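Local coordinates for uncharacterized protein (Staphylococcus aureus subsp. aureus Mu50, PDB 4QXZ) that is of unknown function but has a beta-barrel core resembling type VI secretion system proteins, joined to a pair of helices, at residues W58-Y69 / N107-C118. Sequence-based numbering, arbitrary orientation.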
ATOM      1  N   TRP A  58      -7.559  10.542   5.704  1.00 45.79           N
ATOM      2  CA  TRP A  58      -7.074   9.277   5.172  1.00 46.27           C
ATOM      3  C   TRP A  58      -8.250   8.349   4.928  1.00 45.01           C
ATOM      4  O   TRP A  58      -9.296   8.487   5.563  1.00 41.30           O
ATOM      5  CB  TRP A  58      -6.120   8.598   6.150  1.00 47.28           C
ATOM      6  CG  TRP A  58      -4.949   9.383   6.565  1.00 46.79           C
ATOM      7  CD1 TRP A  58      -4.948  10.550   7.243  1.00 45.40           C
ATOM      8  CD2 TRP A  58      -3.573   9.025   6.371  1.00 52.13           C
ATOM      9  NE1 TRP A  58      -3.654  10.967   7.469  1.00 46.23           N
ATOM     10  CE2 TRP A  58      -2.790  10.049   6.942  1.00 49.76           C
ATOM     11  CE3 TRP A  58      -2.926   7.941   5.753  1.00 54.17           C
ATOM     12  CZ2 TRP A  58      -1.389  10.023   6.928  1.00 53.06           C
ATOM     13  CZ3 TRP A  58      -1.530   7.906   5.744  1.00 56.30           C
ATOM     14  CH2 TRP A  58      -0.778   8.944   6.332  1.00 57.40           C
ATOM     15  N   LEU A  59      -8.066   7.397   4.017  1.00 46.05           N
ATOM     16  CA  LEU A  59      -9.118   6.447   3.671  1.00 48.52           C
ATOM     17  C   LEU A  59      -8.584   5.060   3.912  1.00 45.51           C
ATOM     18  O   LEU A  59      -7.539   4.711   3.372  1.00 44.09           O
ATOM     19  CB  LEU A  59      -9.512   6.607   2.206  1.00 53.20           C
ATOM     20  CG  LEU A  59     -10.956   6.267   1.827  1.00 58.70           C
ATOM     21  CD1 LEU A  59     -11.968   7.055   2.656  1.00 59.34           C
ATOM     22  CD2 LEU A  59     -11.161   6.542   0.342  1.00 61.80           C
ATOM     23  N   LEU A  60      -9.278   4.293   4.750  1.00 44.19           N
ATOM     24  CA  LEU A  60      -8.864   2.927   5.075  1.00 43.05           C
ATOM     25  C   LEU A  60      -9.886   1.997   4.472  1.00 41.48           C
ATOM     26  O   LEU A  60     -11.085   2.170   4.699  1.00 41.13           O
ATOM     27  CB  LEU A  60      -8.787   2.708   6.592  1.00 43.63           C
ATOM     28  CG  LEU A  60      -8.623   1.256   7.118  1.00 43.44           C
ATOM     29  CD1 LEU A  60      -7.253   0.714   6.765  1.00 40.02           C
ATOM     30  CD2 LEU A  60      -8.863   1.133   8.624  1.00 42.35           C
ATOM     31  N   GLU A  61      -9.411   1.037   3.681  1.00 43.47           N
ATOM     32  CA  GLU A  61     -10.267  -0.027   3.145  1.00 45.65           C
ATOM     33  C   GLU A  61      -9.730  -1.363   3.616  1.00 44.47           C
ATOM     34  O   GLU A  61      -8.548  -1.662   3.412  1.00 44.40           O
ATOM     35  CB  GLU A  61     -10.321   0.008   1.620  1.00 49.68           C
ATOM     36  CG  GLU A  61     -11.440  -0.868   1.038  1.00 57.28           C
ATOM     37  CD  GLU A  61     -11.641  -0.719  -0.477  1.00 60.52           C
ATOM     38  OE1 GLU A  61     -11.565   0.413  -0.991  1.00 58.72           O
ATOM     39  OE2 GLU A  61     -11.896  -1.745  -1.159  1.00 65.03           O
ATOM     40  N   ILE A  62     -10.587  -2.150   4.264  1.00 39.80           N
ATOM     41  CA  ILE A  62     -10.199  -3.473   4.737  1.00 39.95           C
ATOM     42  C   ILE A  62     -11.214  -4.508   4.312  1.00 40.11           C
ATOM     43  O   ILE A  62     -12.378  -4.186   4.070  1.00 39.51           O
ATOM     44  CB  ILE A  62     -10.078  -3.540   6.279  1.00 40.32           C
ATOM     45  CG1 ILE A  62     -11.389  -3.119   6.957  1.00 39.78           C
ATOM     46  CG2 ILE A  62      -8.943  -2.667   6.762  1.00 40.38           C
ATOM     47  CD1 ILE A  62     -11.372  -3.253   8.456  1.00 40.20           C
ATOM     48  N   VAL A  63     -10.766  -5.753   4.252  1.00 41.13           N
ATOM     49  CA  VAL A  63     -11.659  -6.882   4.033  1.00 44.30           C
ATOM     50  C   VAL A  63     -11.575  -7.810   5.233  1.00 44.80           C
ATOM     51  O   VAL A  63     -10.491  -8.229   5.616  1.00 44.74           O
ATOM     52  CB  VAL A  63     -11.294  -7.650   2.754  1.00 48.41           C
ATOM     53  CG1 VAL A  63     -12.244  -8.833   2.541  1.00 49.78           C
ATOM     54  CG2 VAL A  63     -11.326  -6.700   1.554  1.00 48.42           C
ATOM     55  N   ILE A  64     -12.723  -8.104   5.835  1.00 45.64           N
ATOM     56  CA  ILE A  64     -12.781  -8.990   6.987  1.00 46.64           C
ATOM     57  C   ILE A  64     -13.968  -9.934   6.863  1.00 46.40           C
ATOM     58  O   ILE A  64     -14.779  -9.807   5.954  1.00 48.92           O
ATOM     59  CB  ILE A  64     -12.886  -8.205   8.308  1.00 47.45           C
ATOM     60  CG1 ILE A  64     -14.093  -7.260   8.298  1.00 47.58           C
ATOM     61  CG2 ILE A  64     -11.594  -7.440   8.570  1.00 48.23           C
ATOM     62  CD1 ILE A  64     -14.412  -6.653   9.659  1.00 48.48           C
ATOM     63  N   SER A  65     -14.050 -10.876   7.790  1.00 46.38           N
ATOM     64  CA  SER A  65     -15.150 -11.824   7.852  1.00 48.52           C
ATOM     65  C   SER A  65     -16.503 -11.140   8.051  1.00 50.99           C
ATOM     66  O   SER A  65     -16.599 -10.196   8.811  1.00 51.81           O
ATOM     67  CB  SER A  65     -14.903 -12.805   9.000  1.00 46.52           C
ATOM     68  OG  SER A  65     -16.094 -13.467   9.348  1.00 47.14           O
ATOM     69  N   ASN A  66     -17.532 -11.731   7.469  1.00 54.99           N
ATOM     70  CA  ASN A  66     -18.942 -11.331   7.562  1.00 56.66           C
ATOM     71  C   ASN A  66     -19.450 -11.364   8.958  1.00 55.97           C
ATOM     72  O   ASN A  66     -20.420 -10.740   9.286  1.00 60.75           O
ATOM     73  CB  ASN A  66     -19.841 -12.332   6.866  1.00 59.33           C
ATOM     74  CG  ASN A  66     -21.221 -11.846   6.683  1.00 66.15           C
ATOM     75  OD1 ASN A  66     -21.443 -10.675   6.531  1.00 79.74           O
ATOM     76  ND2 ASN A  66     -22.156 -12.744   6.673  1.00 71.10           N
ATOM     77  N   GLU A  67     -18.826 -12.198   9.746  1.00 54.47           N
ATOM     78  CA  GLU A  67     -19.166 -12.378  11.143  1.00 59.84           C
ATOM     79  C   GLU A  67     -19.476 -11.049  11.848  1.00 58.72           C
ATOM     80  O   GLU A  67     -20.360 -10.982  12.694  1.00 56.95           O
ATOM     81  CB  GLU A  67     -18.009 -13.101  11.834  1.00 65.66           C
ATOM     82  CG  GLU A  67     -18.219 -13.401  13.309  1.00 70.42           C
ATOM     83  CD  GLU A  67     -17.278 -14.474  13.813  1.00 72.50           C
ATOM     84  OE1 GLU A  67     -16.800 -14.334  14.957  1.00 74.35           O
ATOM     85  OE2 GLU A  67     -17.022 -15.451  13.068  1.00 72.16           O
ATOM     86  N   HIS A  68     -18.768  -9.993  11.452  1.00 57.29           N
ATOM     87  CA  HIS A  68     -18.825  -8.701  12.134  1.00 57.34           C
ATOM     88  C   HIS A  68     -19.718  -7.681  11.388  1.00 57.33           C
ATOM     89  O   HIS A  68     -19.626  -6.463  11.590  1.00 51.47           O
ATOM     90  CB  HIS A  68     -17.379  -8.180  12.334  1.00 55.19           C
ATOM     91  CG  HIS A  68     -16.408  -9.232  12.799  1.00 52.17           C
ATOM     92  ND1 HIS A  68     -15.561  -9.895  11.936  1.00 52.58           N
ATOM     93  CD2 HIS A  68     -16.158  -9.743  14.030  1.00 53.51           C
ATOM     94  CE1 HIS A  68     -14.822 -10.758  12.614  1.00 52.16           C
ATOM     95  NE2 HIS A  68     -15.165 -10.687  13.888  1.00 53.19           N
ATOM     96  N   TYR A  69     -20.601  -8.183  10.532  1.00 59.33           N
ATOM     97  CA  TYR A  69     -21.441  -7.306   9.746  1.00 55.89           C
ATOM     98  C   TYR A  69     -22.345  -6.425  10.609  1.00 54.22           C
ATOM     99  O   TYR A  69     -22.523  -5.255  10.294  1.00 55.89           O
ATOM    100  CB  TYR A  69     -22.280  -8.101   8.754  1.00 57.12           C
ATOM    101  CG  TYR A  69     -23.189  -7.203   7.969  1.00 59.55           C
ATOM    102  CD1 TYR A  69     -22.709  -6.499   6.875  1.00 63.73           C
ATOM    103  CD2 TYR A  69     -24.516  -7.005   8.350  1.00 60.07           C
ATOM    104  CE1 TYR A  69     -23.530  -5.649   6.151  1.00 65.63           C
ATOM    105  CE2 TYR A  69     -25.346  -6.153   7.637  1.00 63.12           C
ATOM    106  CZ  TYR A  69     -24.847  -5.477   6.534  1.00 66.23           C
ATOM    107  OH  TYR A  69     -25.640  -4.617   5.808  1.00 68.60           O
ATOM    108  N   ASN A 107     -21.181  -6.235   1.792  1.00 61.60           N
ATOM    109  CA  ASN A 107     -21.210  -7.595   2.285  1.00 61.94           C
ATOM    110  C   ASN A 107     -21.082  -8.621   1.182  1.00 62.34           C
ATOM    111  O   ASN A 107     -21.699  -8.506   0.163  1.00 66.19           O
ATOM    112  CB  ASN A 107     -22.477  -7.853   3.053  1.00 61.34           C
ATOM    113  CG  ASN A 107     -22.442  -9.153   3.793  1.00 62.41           C
ATOM    114  OD1 ASN A 107     -21.541  -9.930   3.618  1.00 61.74           O
ATOM    115  ND2 ASN A 107     -23.441  -9.400   4.603  1.00 59.97           N
ATOM    116  N   PHE A 108     -20.265  -9.629   1.392  1.00 63.56           N
ATOM    117  CA  PHE A 108     -20.054 -10.641   0.396  1.00 64.06           C
ATOM    118  C   PHE A 108     -20.462 -11.988   0.955  1.00 64.60           C
ATOM    119  O   PHE A 108     -21.176 -12.039   1.918  1.00 67.08           O
ATOM    120  CB  PHE A 108     -18.623 -10.624  -0.032  1.00 62.00           C
ATOM    121  CG  PHE A 108     -18.203  -9.325  -0.590  1.00 62.55           C
ATOM    122  CD1 PHE A 108     -18.830  -8.827  -1.682  1.00 62.25           C
ATOM    123  CD2 PHE A 108     -17.200  -8.599  -0.019  1.00 62.37           C
ATOM    124  CE1 PHE A 108     -18.457  -7.625  -2.222  1.00 59.67           C
ATOM    125  CE2 PHE A 108     -16.821  -7.394  -0.544  1.00 59.33           C
ATOM    126  CZ  PHE A 108     -17.458  -6.902  -1.646  1.00 59.54           C
ATOM    127  N   LYS A 109     -20.083 -13.073   0.318  1.00 64.65           N
ATOM    128  CA  LYS A 109     -20.470 -14.383   0.843  1.00 66.02           C
ATOM    129  C   LYS A 109     -19.911 -14.732   2.210  1.00 62.10           C
ATOM    130  O   LYS A 109     -20.667 -15.014   3.100  1.00 56.57           O
ATOM    131  CB  LYS A 109     -20.018 -15.473  -0.171  1.00 72.62           C
ATOM    132  CG  LYS A 109     -20.698 -15.527  -1.549  1.00 77.15           C
ATOM    133  CD  LYS A 109     -20.171 -16.613  -2.482  1.00 79.88           C
ATOM    134  CE  LYS A 109     -20.926 -16.601  -3.818  1.00 78.51           C
ATOM    135  NZ  LYS A 109     -20.433 -17.634  -4.785  1.00 80.24           N
ATOM    136  N   THR A 110     -18.611 -14.621   2.412  1.00 59.47           N
ATOM    137  CA  THR A 110     -18.035 -14.847   3.732  1.00 61.76           C
ATOM    138  C   THR A 110     -17.307 -13.657   4.309  1.00 59.51           C
ATOM    139  O   THR A 110     -16.817 -13.719   5.401  1.00 59.94           O
ATOM    140  CB  THR A 110     -17.026 -16.003   3.727  1.00 62.20           C
ATOM    141  OG1 THR A 110     -15.987 -15.712   2.812  1.00 61.36           O
ATOM    142  CG2 THR A 110     -17.669 -17.268   3.315  1.00 62.57           C
ATOM    143  N   THR A 111     -17.229 -12.583   3.556  1.00 54.22           N
ATOM    144  CA  THR A 111     -16.386 -11.484   3.896  1.00 49.72           C
ATOM    145  C   THR A 111     -17.142 -10.228   3.691  1.00 49.71           C
ATOM    146  O   THR A 111     -18.178 -10.243   3.125  1.00 55.08           O
ATOM    147  CB  THR A 111     -15.132 -11.445   3.050  1.00 46.73           C
ATOM    148  OG1 THR A 111     -15.493 -11.413   1.681  1.00 44.22           O
ATOM    149  CG2 THR A 111     -14.342 -12.631   3.301  1.00 45.65           C
ATOM    150  N   MET A 112     -16.637  -9.152   4.243  1.00 44.91           N
ATOM    151  CA  MET A 112     -17.147  -7.831   4.006  1.00 42.35           C
ATOM    152  C   MET A 112     -16.018  -6.866   3.738  1.00 44.43           C
ATOM    153  O   MET A 112     -14.929  -7.047   4.183  1.00 45.94           O
ATOM    154  CB  MET A 112     -18.012  -7.363   5.168  1.00 38.29           C
ATOM    155  CG  MET A 112     -17.347  -7.308   6.514  1.00 36.69           C
ATOM    156  SD  MET A 112     -18.437  -7.285   7.881  1.00 30.34           S
ATOM    157  CE  MET A 112     -19.047  -5.716   7.735  1.00 33.81           C
ATOM    158  N   SER A 113     -16.305  -5.838   2.975  1.00 48.98           N
ATOM    159  CA  SER A 113     -15.361  -4.767   2.688  1.00 50.96           C
ATOM    160  C   SER A 113     -15.850  -3.445   3.307  1.00 49.53           C
ATOM    161  O   SER A 113     -16.973  -2.994   3.055  1.00 47.50           O
ATOM    162  CB  SER A 113     -15.197  -4.612   1.181  1.00 50.47           C
ATOM    163  OG  SER A 113     -14.830  -3.289   0.878  1.00 59.90           O
ATOM    164  N   ILE A 114     -14.994  -2.822   4.109  1.00 45.89           N
ATOM    165  CA  ILE A 114     -15.377  -1.627   4.839  1.00 44.78           C
ATOM    166  C   ILE A 114     -14.399  -0.510   4.577  1.00 44.62           C
ATOM    167  O   ILE A 114     -13.193  -0.682   4.774  1.00 46.47           O
ATOM    168  CB  ILE A 114     -15.409  -1.874   6.359  1.00 44.49           C
ATOM    169  CG1 ILE A 114     -16.170  -3.159   6.677  1.00 41.75           C
ATOM    170  CG2 ILE A 114     -16.051  -0.692   7.066  1.00 42.71           C
ATOM    171  CD1 ILE A 114     -15.974  -3.629   8.092  1.00 42.74           C
ATOM    172  N   VAL A 115     -14.938   0.633   4.154  1.00 44.39           N
ATOM    173  CA  VAL A 115     -14.182   1.868   3.977  1.00 42.84           C
ATOM    174  C   VAL A 115     -14.427   2.762   5.194  1.00 40.48           C
ATOM    175  O   VAL A 115     -15.576   2.959   5.593  1.00 39.12           O
ATOM    176  CB  VAL A 115     -14.640   2.583   2.686  1.00 47.07           C
ATOM    177  CG1 VAL A 115     -14.009   3.970   2.556  1.00 48.43           C
ATOM    178  CG2 VAL A 115     -14.306   1.730   1.461  1.00 46.50           C
ATOM    179  N   PHE A 116     -13.359   3.292   5.789  1.00 39.34           N
ATOM    180  CA  PHE A 116     -13.476   4.253   6.907  1.00 39.02           C
ATOM    181  C   PHE A 116     -12.949   5.599   6.509  1.00 40.21           C
ATOM    182  O   PHE A 116     -11.975   5.672   5.780  1.00 41.09           O
ATOM    183  CB  PHE A 116     -12.642   3.830   8.119  1.00 38.29           C
ATOM    184  CG  PHE A 116     -12.938   2.452   8.617  1.00 36.59           C
ATOM    185  CD1 PHE A 116     -12.463   1.348   7.945  1.00 37.13           C
ATOM    186  CD2 PHE A 116     -13.675   2.267   9.764  1.00 36.02           C
ATOM    187  CE1 PHE A 116     -12.736   0.083   8.404  1.00 38.61           C
ATOM    188  CE2 PHE A 116     -13.958   1.014  10.233  1.00 34.71           C
ATOM    189  CZ  PHE A 116     -13.486  -0.085   9.552  1.00 38.06           C
ATOM    190  N   GLU A 117     -13.556   6.658   7.043  1.00 44.42           N
ATOM    191  CA  GLU A 117     -13.014   8.015   6.934  1.00 46.64           C
ATOM    192  C   GLU A 117     -12.157   8.313   8.168  1.00 43.71           C
ATOM    193  O   GLU A 117     -12.667   8.359   9.275  1.00 42.63           O
ATOM    194  CB  GLU A 117     -14.152   9.035   6.830  1.00 53.74           C
ATOM    195  CG  GLU A 117     -13.693  10.458   6.512  1.00 60.33           C
ATOM    196  CD  GLU A 117     -14.762  11.514   6.817  1.00 68.52           C
ATOM    197  OE1 GLU A 117     -15.904  11.363   6.309  1.00 70.46           O
ATOM    198  OE2 GLU A 117     -14.460  12.496   7.557  1.00 64.60           O
ATOM    199  N   CYS A 118     -10.867   8.542   7.970  1.00 39.93           N
ATOM    200  CA  CYS A 118      -9.927   8.602   9.060  1.00 39.97           C
ATOM    201  C   CYS A 118      -9.247   9.950   9.141  1.00 40.76           C
ATOM    202  O   CYS A 118      -9.012  10.588   8.118  1.00 44.17           O
ATOM    203  CB  CYS A 118      -8.869   7.508   8.877  1.00 41.91           C
ATOM    204  SG  CYS A 118      -9.558   5.840   8.902  1.00 43.07           S
TER
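Asn107 opens the second segment by setting its CB 3.9 Å from CE1 of the Tyr69 ring. At the turn, Thr110 O takes the backbone N-H of Asn66 at 3.0 Å. Thr111 then starts a regular antiparallel pairing with strand 58-65, and its CB meets CG1 of Val63 obliquely at 3.9 Å. Met112 exchanges two backbone bonds with Ile64. Its side chain lies beside that of Ile64, pointing the same way, with CG 3.7 Å from CG1 of Ile64. The bend at chi3 (-72°) carries CE of Met112 to 3.5 Å from CA of Tyr69, and the methionine thereby links the start of strand 111-121 to the first residue of helix 69-77. Ile114 trades another bond pair with Ile62, while its CD1 meets CD1 of Ile64 at 3.7 Å. On the opposite face, Val115 sets CG1 against CD1 of Leu59 and CG2 against CG of Glu61. Phe116 exchanges two backbone bonds with Leu60. Its ring receives CD1 of Ile62 at the edge, 3.6 Å from CE1 of Phe116, and CD2 of Leu60 lies 3.7 Å from CD1 of Phe116. Cys118 completes the pairing through two bonds with Trp58 and rests SG on CB of Leu60. In the curled barrel sheet, strand 45-51 flanks strand 57-65 and strand 96-107 flanks strand 111-121, while Phe29 of strand 23-32 packs against Leu60, Ile62 and Phe116.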